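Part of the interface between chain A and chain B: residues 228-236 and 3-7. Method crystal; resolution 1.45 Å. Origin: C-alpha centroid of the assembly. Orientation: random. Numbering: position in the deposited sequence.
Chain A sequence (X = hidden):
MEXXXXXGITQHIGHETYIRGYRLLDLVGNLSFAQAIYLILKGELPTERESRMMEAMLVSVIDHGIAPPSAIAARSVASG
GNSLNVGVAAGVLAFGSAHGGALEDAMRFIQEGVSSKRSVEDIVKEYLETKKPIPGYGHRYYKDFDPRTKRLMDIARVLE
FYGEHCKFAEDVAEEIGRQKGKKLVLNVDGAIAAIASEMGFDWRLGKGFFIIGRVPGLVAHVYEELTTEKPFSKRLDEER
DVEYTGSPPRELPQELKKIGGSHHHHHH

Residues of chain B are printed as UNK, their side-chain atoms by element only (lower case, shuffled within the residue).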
ATOM      1  N   THR A 228       7.825  -0.808 -20.943  1.00 25.61           N
ATOM      2  CA  THR A 228       7.481  -0.195 -22.231  1.00 26.78           C
ATOM      3  C   THR A 228       7.247   1.309 -22.187  1.00 31.11           C
ATOM      4  O   THR A 228       7.047   1.894 -23.250  1.00 32.95           O
ATOM      5  CB  THR A 228       6.268  -0.902 -22.867  1.00 31.73           C
ATOM      6  OG1 THR A 228       5.077  -0.579 -22.186  1.00 30.08           O
ATOM      7  CG2 THR A 228       6.418  -2.392 -22.922  1.00 31.61           C
ATOM      8  N   GLU A 229       7.225   1.938 -21.018  1.00 29.01           N
ATOM      9  CA  GLU A 229       6.923   3.341 -20.888  1.00 28.89           C
ATOM     10  C   GLU A 229       8.032   4.024 -20.146  1.00 33.13           C
ATOM     11  O   GLU A 229       8.716   3.413 -19.313  1.00 32.72           O
ATOM     12  CB  GLU A 229       5.611   3.517 -20.104  1.00 28.91           C
ATOM     13  CG  GLU A 229       4.395   2.866 -20.760  1.00 30.83           C
ATOM     14  CD  GLU A 229       3.890   3.584 -21.998  1.00 45.55           C
ATOM     15  OE1 GLU A 229       4.400   4.683 -22.308  1.00 44.79           O
ATOM     16  OE2 GLU A 229       2.933   3.072 -22.619  1.00 45.61           O
ATOM     17  N   LYS A 230       8.216   5.305 -20.445  1.00 32.85           N
ATOM     18  CA  LYS A 230       9.220   6.064 -19.752  1.00 33.44           C
ATOM     19  C   LYS A 230       8.728   6.345 -18.340  1.00 34.07           C
ATOM     20  O   LYS A 230       7.535   6.616 -18.133  1.00 31.56           O
ATOM     21  CB  LYS A 230       9.451   7.409 -20.469  1.00 36.77           C
ATOM     22  CG  LYS A 230       9.936   7.259 -21.898  1.00 43.24           C
ATOM     23  CD  LYS A 230      10.047   8.628 -22.581  1.00 55.59           C
ATOM     24  CE  LYS A 230      10.359   8.525 -24.058  1.00 72.45           C
ATOM     25  NZ  LYS A 230      10.311   9.859 -24.728  1.00 85.48           N
ATOM     26  N   PRO A 231       9.618   6.352 -17.340  1.00 32.38           N
ATOM     27  CA  PRO A 231       9.171   6.743 -16.006  1.00 31.29           C
ATOM     28  C   PRO A 231       8.520   8.122 -16.028  1.00 31.21           C
ATOM     29  O   PRO A 231       8.890   9.030 -16.804  1.00 31.09           O
ATOM     30  CB  PRO A 231      10.458   6.754 -15.171  1.00 34.41           C
ATOM     31  CG  PRO A 231      11.388   5.810 -15.922  1.00 40.27           C
ATOM     32  CD  PRO A 231      11.069   6.054 -17.369  1.00 37.13           C
ATOM     33  N   PHE A 232       7.511   8.263 -15.176  1.00 28.59           N
ATOM     34  CA  PHE A 232       6.747   9.481 -14.990  1.00 29.46           C
ATOM     35  C   PHE A 232       5.839   9.805 -16.170  1.00 33.88           C
ATOM     36  O   PHE A 232       5.274  10.895 -16.212  1.00 35.55           O
ATOM     37  CB  PHE A 232       7.662  10.678 -14.634  1.00 32.11           C
ATOM     38  CG  PHE A 232       7.062  11.641 -13.623  1.00 33.22           C
ATOM     39  CD1 PHE A 232       6.809  11.242 -12.323  1.00 34.49           C
ATOM     40  CD2 PHE A 232       6.757  12.944 -13.980  1.00 39.93           C
ATOM     41  CE1 PHE A 232       6.286  12.141 -11.390  1.00 35.88           C
ATOM     42  CE2 PHE A 232       6.275  13.856 -13.027  1.00 42.48           C
ATOM     43  CZ  PHE A 232       6.002  13.433 -11.751  1.00 37.00           C
ATOM     44  N   SER A 233       5.600   8.840 -17.094  1.00 30.86           N
ATOM     45  CA  SER A 233       4.718   9.094 -18.215  1.00 31.37           C
ATOM     46  C   SER A 233       3.249   9.175 -17.800  1.00 33.79           C
ATOM     47  O   SER A 233       2.464   9.793 -18.526  1.00 35.61           O
ATOM     48  CB  SER A 233       4.925   8.056 -19.313  1.00 33.23           C
ATOM     49  OG  SER A 233       4.489   6.786 -18.913  1.00 39.33           O
ATOM     50  N   LYS A 234       2.870   8.588 -16.653  1.00 29.91           N
ATOM     51  CA  LYS A 234       1.469   8.621 -16.199  1.00 29.10           C
ATOM     52  C   LYS A 234       1.225   9.845 -15.329  1.00 31.06           C
ATOM     53  O   LYS A 234       1.353   9.831 -14.097  1.00 31.09           O
ATOM     54  CB  LYS A 234       1.081   7.347 -15.451  1.00 29.20           C
ATOM     55  CG  LYS A 234       1.158   6.124 -16.353  1.00 29.47           C
ATOM     56  CD  LYS A 234       0.250   6.230 -17.606  1.00 32.53           C
ATOM     57  CE  LYS A 234       0.155   4.973 -18.456  1.00 33.14           C
ATOM     58  NZ  LYS A 234       1.373   4.787 -19.274  1.00 32.33           N
ATOM     59  N   ARG A 235       0.945  10.928 -16.009  1.00 31.33           N
ATOM     60  CA  ARG A 235       0.676  12.215 -15.384  1.00 32.55           C
ATOM     61  C   ARG A 235      -0.329  12.917 -16.256  1.00 37.46           C
ATOM     62  O   ARG A 235      -0.372  12.675 -17.478  1.00 38.30           O
ATOM     63  CB  ARG A 235       1.954  13.042 -15.232  1.00 35.86           C
ATOM     64  CG  ARG A 235       2.621  13.442 -16.541  1.00 50.23           C
ATOM     65  CD  ARG A 235       3.825  14.331 -16.259  1.00 66.14           C
ATOM     66  NE  ARG A 235       4.400  14.849 -17.504  1.00 77.95           N
ATOM     67  CZ  ARG A 235       5.333  14.231 -18.225  1.00 87.31           C
ATOM     68  NH1 ARG A 235       5.778  14.774 -19.351  1.00 82.79           N
ATOM     69  NH2 ARG A 235       5.834  13.070 -17.822  1.00 52.44           N
ATOM     70  N   LEU A 236      -1.200  13.691 -15.660  1.00 33.21           N
ATOM     71  CA  LEU A 236      -2.205  14.420 -16.432  1.00 34.42           C
ATOM     72  C   LEU A 236      -1.597  15.698 -16.987  1.00 39.32           C
ATOM     73  O   LEU A 236      -0.532  16.125 -16.564  1.00 38.58           O
ATOM     74  CB  LEU A 236      -3.410  14.803 -15.564  1.00 34.43           C
ATOM     75  CG  LEU A 236      -4.065  13.699 -14.732  1.00 35.90           C
ATOM     76  CD1 LEU A 236      -5.224  14.276 -13.946  1.00 37.27           C
ATOM     77  CD2 LEU A 236      -4.508  12.524 -15.592  1.00 39.28           C
TER
ATOM     78  N   UNK B   3      -2.471   8.951 -27.181  1.00 64.62           N
ATOM     79  CA  UNK B   3      -3.048   8.210 -26.058  1.00 61.47           C
ATOM     80  C   UNK B   3      -1.927   7.720 -25.144  1.00 60.79           C
ATOM     81  O   UNK B   3      -1.047   6.982 -25.588  1.00 61.20           O
ATOM     82  c   UNK B   3      -5.090   7.536 -27.415  1.00 69.57           C
ATOM     83  n   UNK B   3      -8.427   5.045 -28.495  1.00 56.22           N
ATOM     84  c   UNK B   3      -6.049   6.431 -27.816  1.00 75.10           C
ATOM     85  n   UNK B   3      -7.113   6.931 -28.690  1.00 78.68           N
ATOM     86  c   UNK B   3      -3.915   7.041 -26.566  1.00 60.98           C
ATOM     87  c   UNK B   3      -8.217   6.256 -28.999  1.00 86.79           C
ATOM     88  n   UNK B   3      -9.124   6.790 -29.810  1.00 79.53           N
ATOM     89  N   UNK B   4      -1.945   8.147 -23.882  1.00 52.93           N
ATOM     90  CA  UNK B   4      -0.896   7.789 -22.920  1.00 50.12           C
ATOM     91  C   UNK B   4      -1.137   6.407 -22.324  1.00 48.94           C
ATOM     92  O   UNK B   4      -0.195   5.820 -21.804  1.00 49.26           O
ATOM     93  c   UNK B   4      -0.611  10.280 -22.454  1.00 55.95           C
ATOM     94  c   UNK B   4      -1.695   8.830 -20.657  1.00 54.17           C
ATOM     95  c   UNK B   4      -0.665   8.877 -21.820  1.00 54.01           C
ATOM     96  c   UNK B   4      -1.377   9.828 -19.476  1.00 65.57           C
ATOM     97  N   UNK B   5      -2.374   5.899 -22.383  1.00 42.67           N
ATOM     98  CA  UNK B   5      -2.723   4.605 -21.810  1.00 39.92           C
ATOM     99  C   UNK B   5      -2.689   3.586 -22.913  1.00 44.67           C
ATOM    100  O   UNK B   5      -3.632   3.488 -23.686  1.00 47.49           O
ATOM    101  c   UNK B   5      -2.760   4.616 -16.622  1.00 40.08           C
ATOM    102  c   UNK B   5      -4.501   7.014 -20.096  1.00 45.41           C
ATOM    103  c   UNK B   5      -4.102   5.715 -20.001  1.00 40.81           C
ATOM    104  c   UNK B   5      -3.834   6.754 -17.972  1.00 45.38           C
ATOM    105  c   UNK B   5      -4.081   4.695 -21.096  1.00 38.87           C
ATOM    106  n   UNK B   5      -4.324   7.655 -18.885  1.00 45.58           N
ATOM    107  c   UNK B   5      -3.012   5.806 -15.960  1.00 41.94           C
ATOM    108  c   UNK B   5      -3.144   4.439 -17.941  1.00 39.40           C
ATOM    109  c   UNK B   5      -3.633   5.536 -18.655  1.00 39.79           C
ATOM    110  c   UNK B   5      -3.464   6.925 -16.632  1.00 43.85           C
ATOM    111  N   UNK B   6      -1.538   2.942 -23.082  1.00 38.37           N
ATOM    112  CA  UNK B   6      -1.316   1.946 -24.125  1.00 37.06           C
ATOM    113  C   UNK B   6      -1.127   0.609 -23.481  1.00 35.27           C
ATOM    114  O   UNK B   6      -0.538   0.491 -22.393  1.00 34.74           O
ATOM    115  n   UNK B   6       2.944   4.588 -25.238  1.00 84.13           N
ATOM    116  c   UNK B   6      -0.012   3.673 -25.487  1.00 56.38           C
ATOM    117  c   UNK B   6      -0.053   2.273 -24.925  1.00 39.54           C
ATOM    118  c   UNK B   6       2.452   3.547 -26.191  1.00 74.15           C
ATOM    119  c   UNK B   6       1.013   3.774 -26.614  1.00 63.35           C
ATOM    120  N   UNK B   7      -1.593  -0.441 -24.166  1.00 32.62           N
ATOM    121  CA  UNK B   7      -1.427  -1.772 -23.643  1.00 30.47           C
ATOM    122  C   UNK B   7      -1.602  -2.822 -24.725  1.00 29.44           C
ATOM    123  O   UNK B   7      -2.372  -2.604 -25.669  1.00 30.49           O
ATOM    124  o   UNK B   7      -2.221  -3.343 -21.959  1.00 29.51           O
ATOM    125  c   UNK B   7      -2.451  -2.062 -22.510  1.00 32.74           C
ATOM    126  c   UNK B   7      -3.900  -1.985 -22.985  1.00 37.08           C
TER
HETATM  127  O   HOH W   1       2.362   6.761 -21.090  1.00 58.91           O
HETATM  128  O   HOH W   2       0.689   2.753 -21.124  1.00 34.42           O
HETATM  129  O   HOH W   3       2.106   0.031 -22.257  1.00 43.63           O

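Position 3 of chain B carries seven side-chain atoms: three carbons in a row, a nitrogen, then a carbon holding two more nitrogens. That planar, forked end is a guanidinium group, so the residue is Arg B3. Its side chain stays well clear of residues 228-236 of chain A, and its terminal nitrogens find their hydrogen bonds elsewhere in the structure; a long, charged group suits such an exposed place.

Position 4 has four carbons and no heteroatom. The chain forks at its first carbon, and one arm is two carbons long; the end carbon of that arm lies 3.6 Å from Arg A235 O and 4.0 Å from Ser A233 O. This is Ile B4, whose aliphatic tip packs against the chain A backbone. Its own backbone does the polar work: Lys A234 NZ donates a hydrogen bond to Ile B4 O at 3.2 Å.

At position 5, one carbon leads to fused five- and six-membered rings of eight carbons and one nitrogen. Lys A234 lies over one face, its CD 3.6 Å from the centroid of the six-membered ring and 13° off its normal, a CH-pi contact. The indole identifies Trp B5. CA-to-CB points away from the chain A stretch, yet the ring reaches back, and Lys A234 CE comes within 3.4 Å of Trp B5 CE3. A broad, flat surface suits the methylenes of a lysine; the ammonium, with Lys A234 NZ 5.2 Å from the same centroid, adds at most a weak cation-pi attraction.

Position 6 shows four carbons in a row ending in nitrogen, 3.0 Å from Glu A229 OE2. This is Lys B6, whose NZ forms a salt bridge with that carboxylate and also a weak hydrogen bond to Glu A229 OE1 at 3.3 Å. A flexible chain with m rotamers at chi3 and chi4 brings the positive charge to its partner.

Position 7 has one carbon bearing an oxygen and a carbon, and does not touch the chain A stretch: Thr B7. A small beta-branched side chain is at home in a strand, and its buried OG1 hydrogen-bonds a residue just outside the stretches.

The contact thus joins a salt bridge to the packing of Lys A234. Water ties these elements together. Water 1 accepts from Lys A234 NZ at 2.9 Å and donates to Ile B4 O at 2.8 Å and, weakly, to Glu A229 OE1 at 3.2 Å; water 2 accepts from Lys A234 NZ at 2.8 Å and from Lys B6 N at 3.0 Å, and lies 2.7 Å from Glu A229 OE2. The ammonium of Lys A234 and the carbonyl of Ile B4 thus have polar partners beside the lysine-indole packing.

Chain B, residues 3-7: RIWKT
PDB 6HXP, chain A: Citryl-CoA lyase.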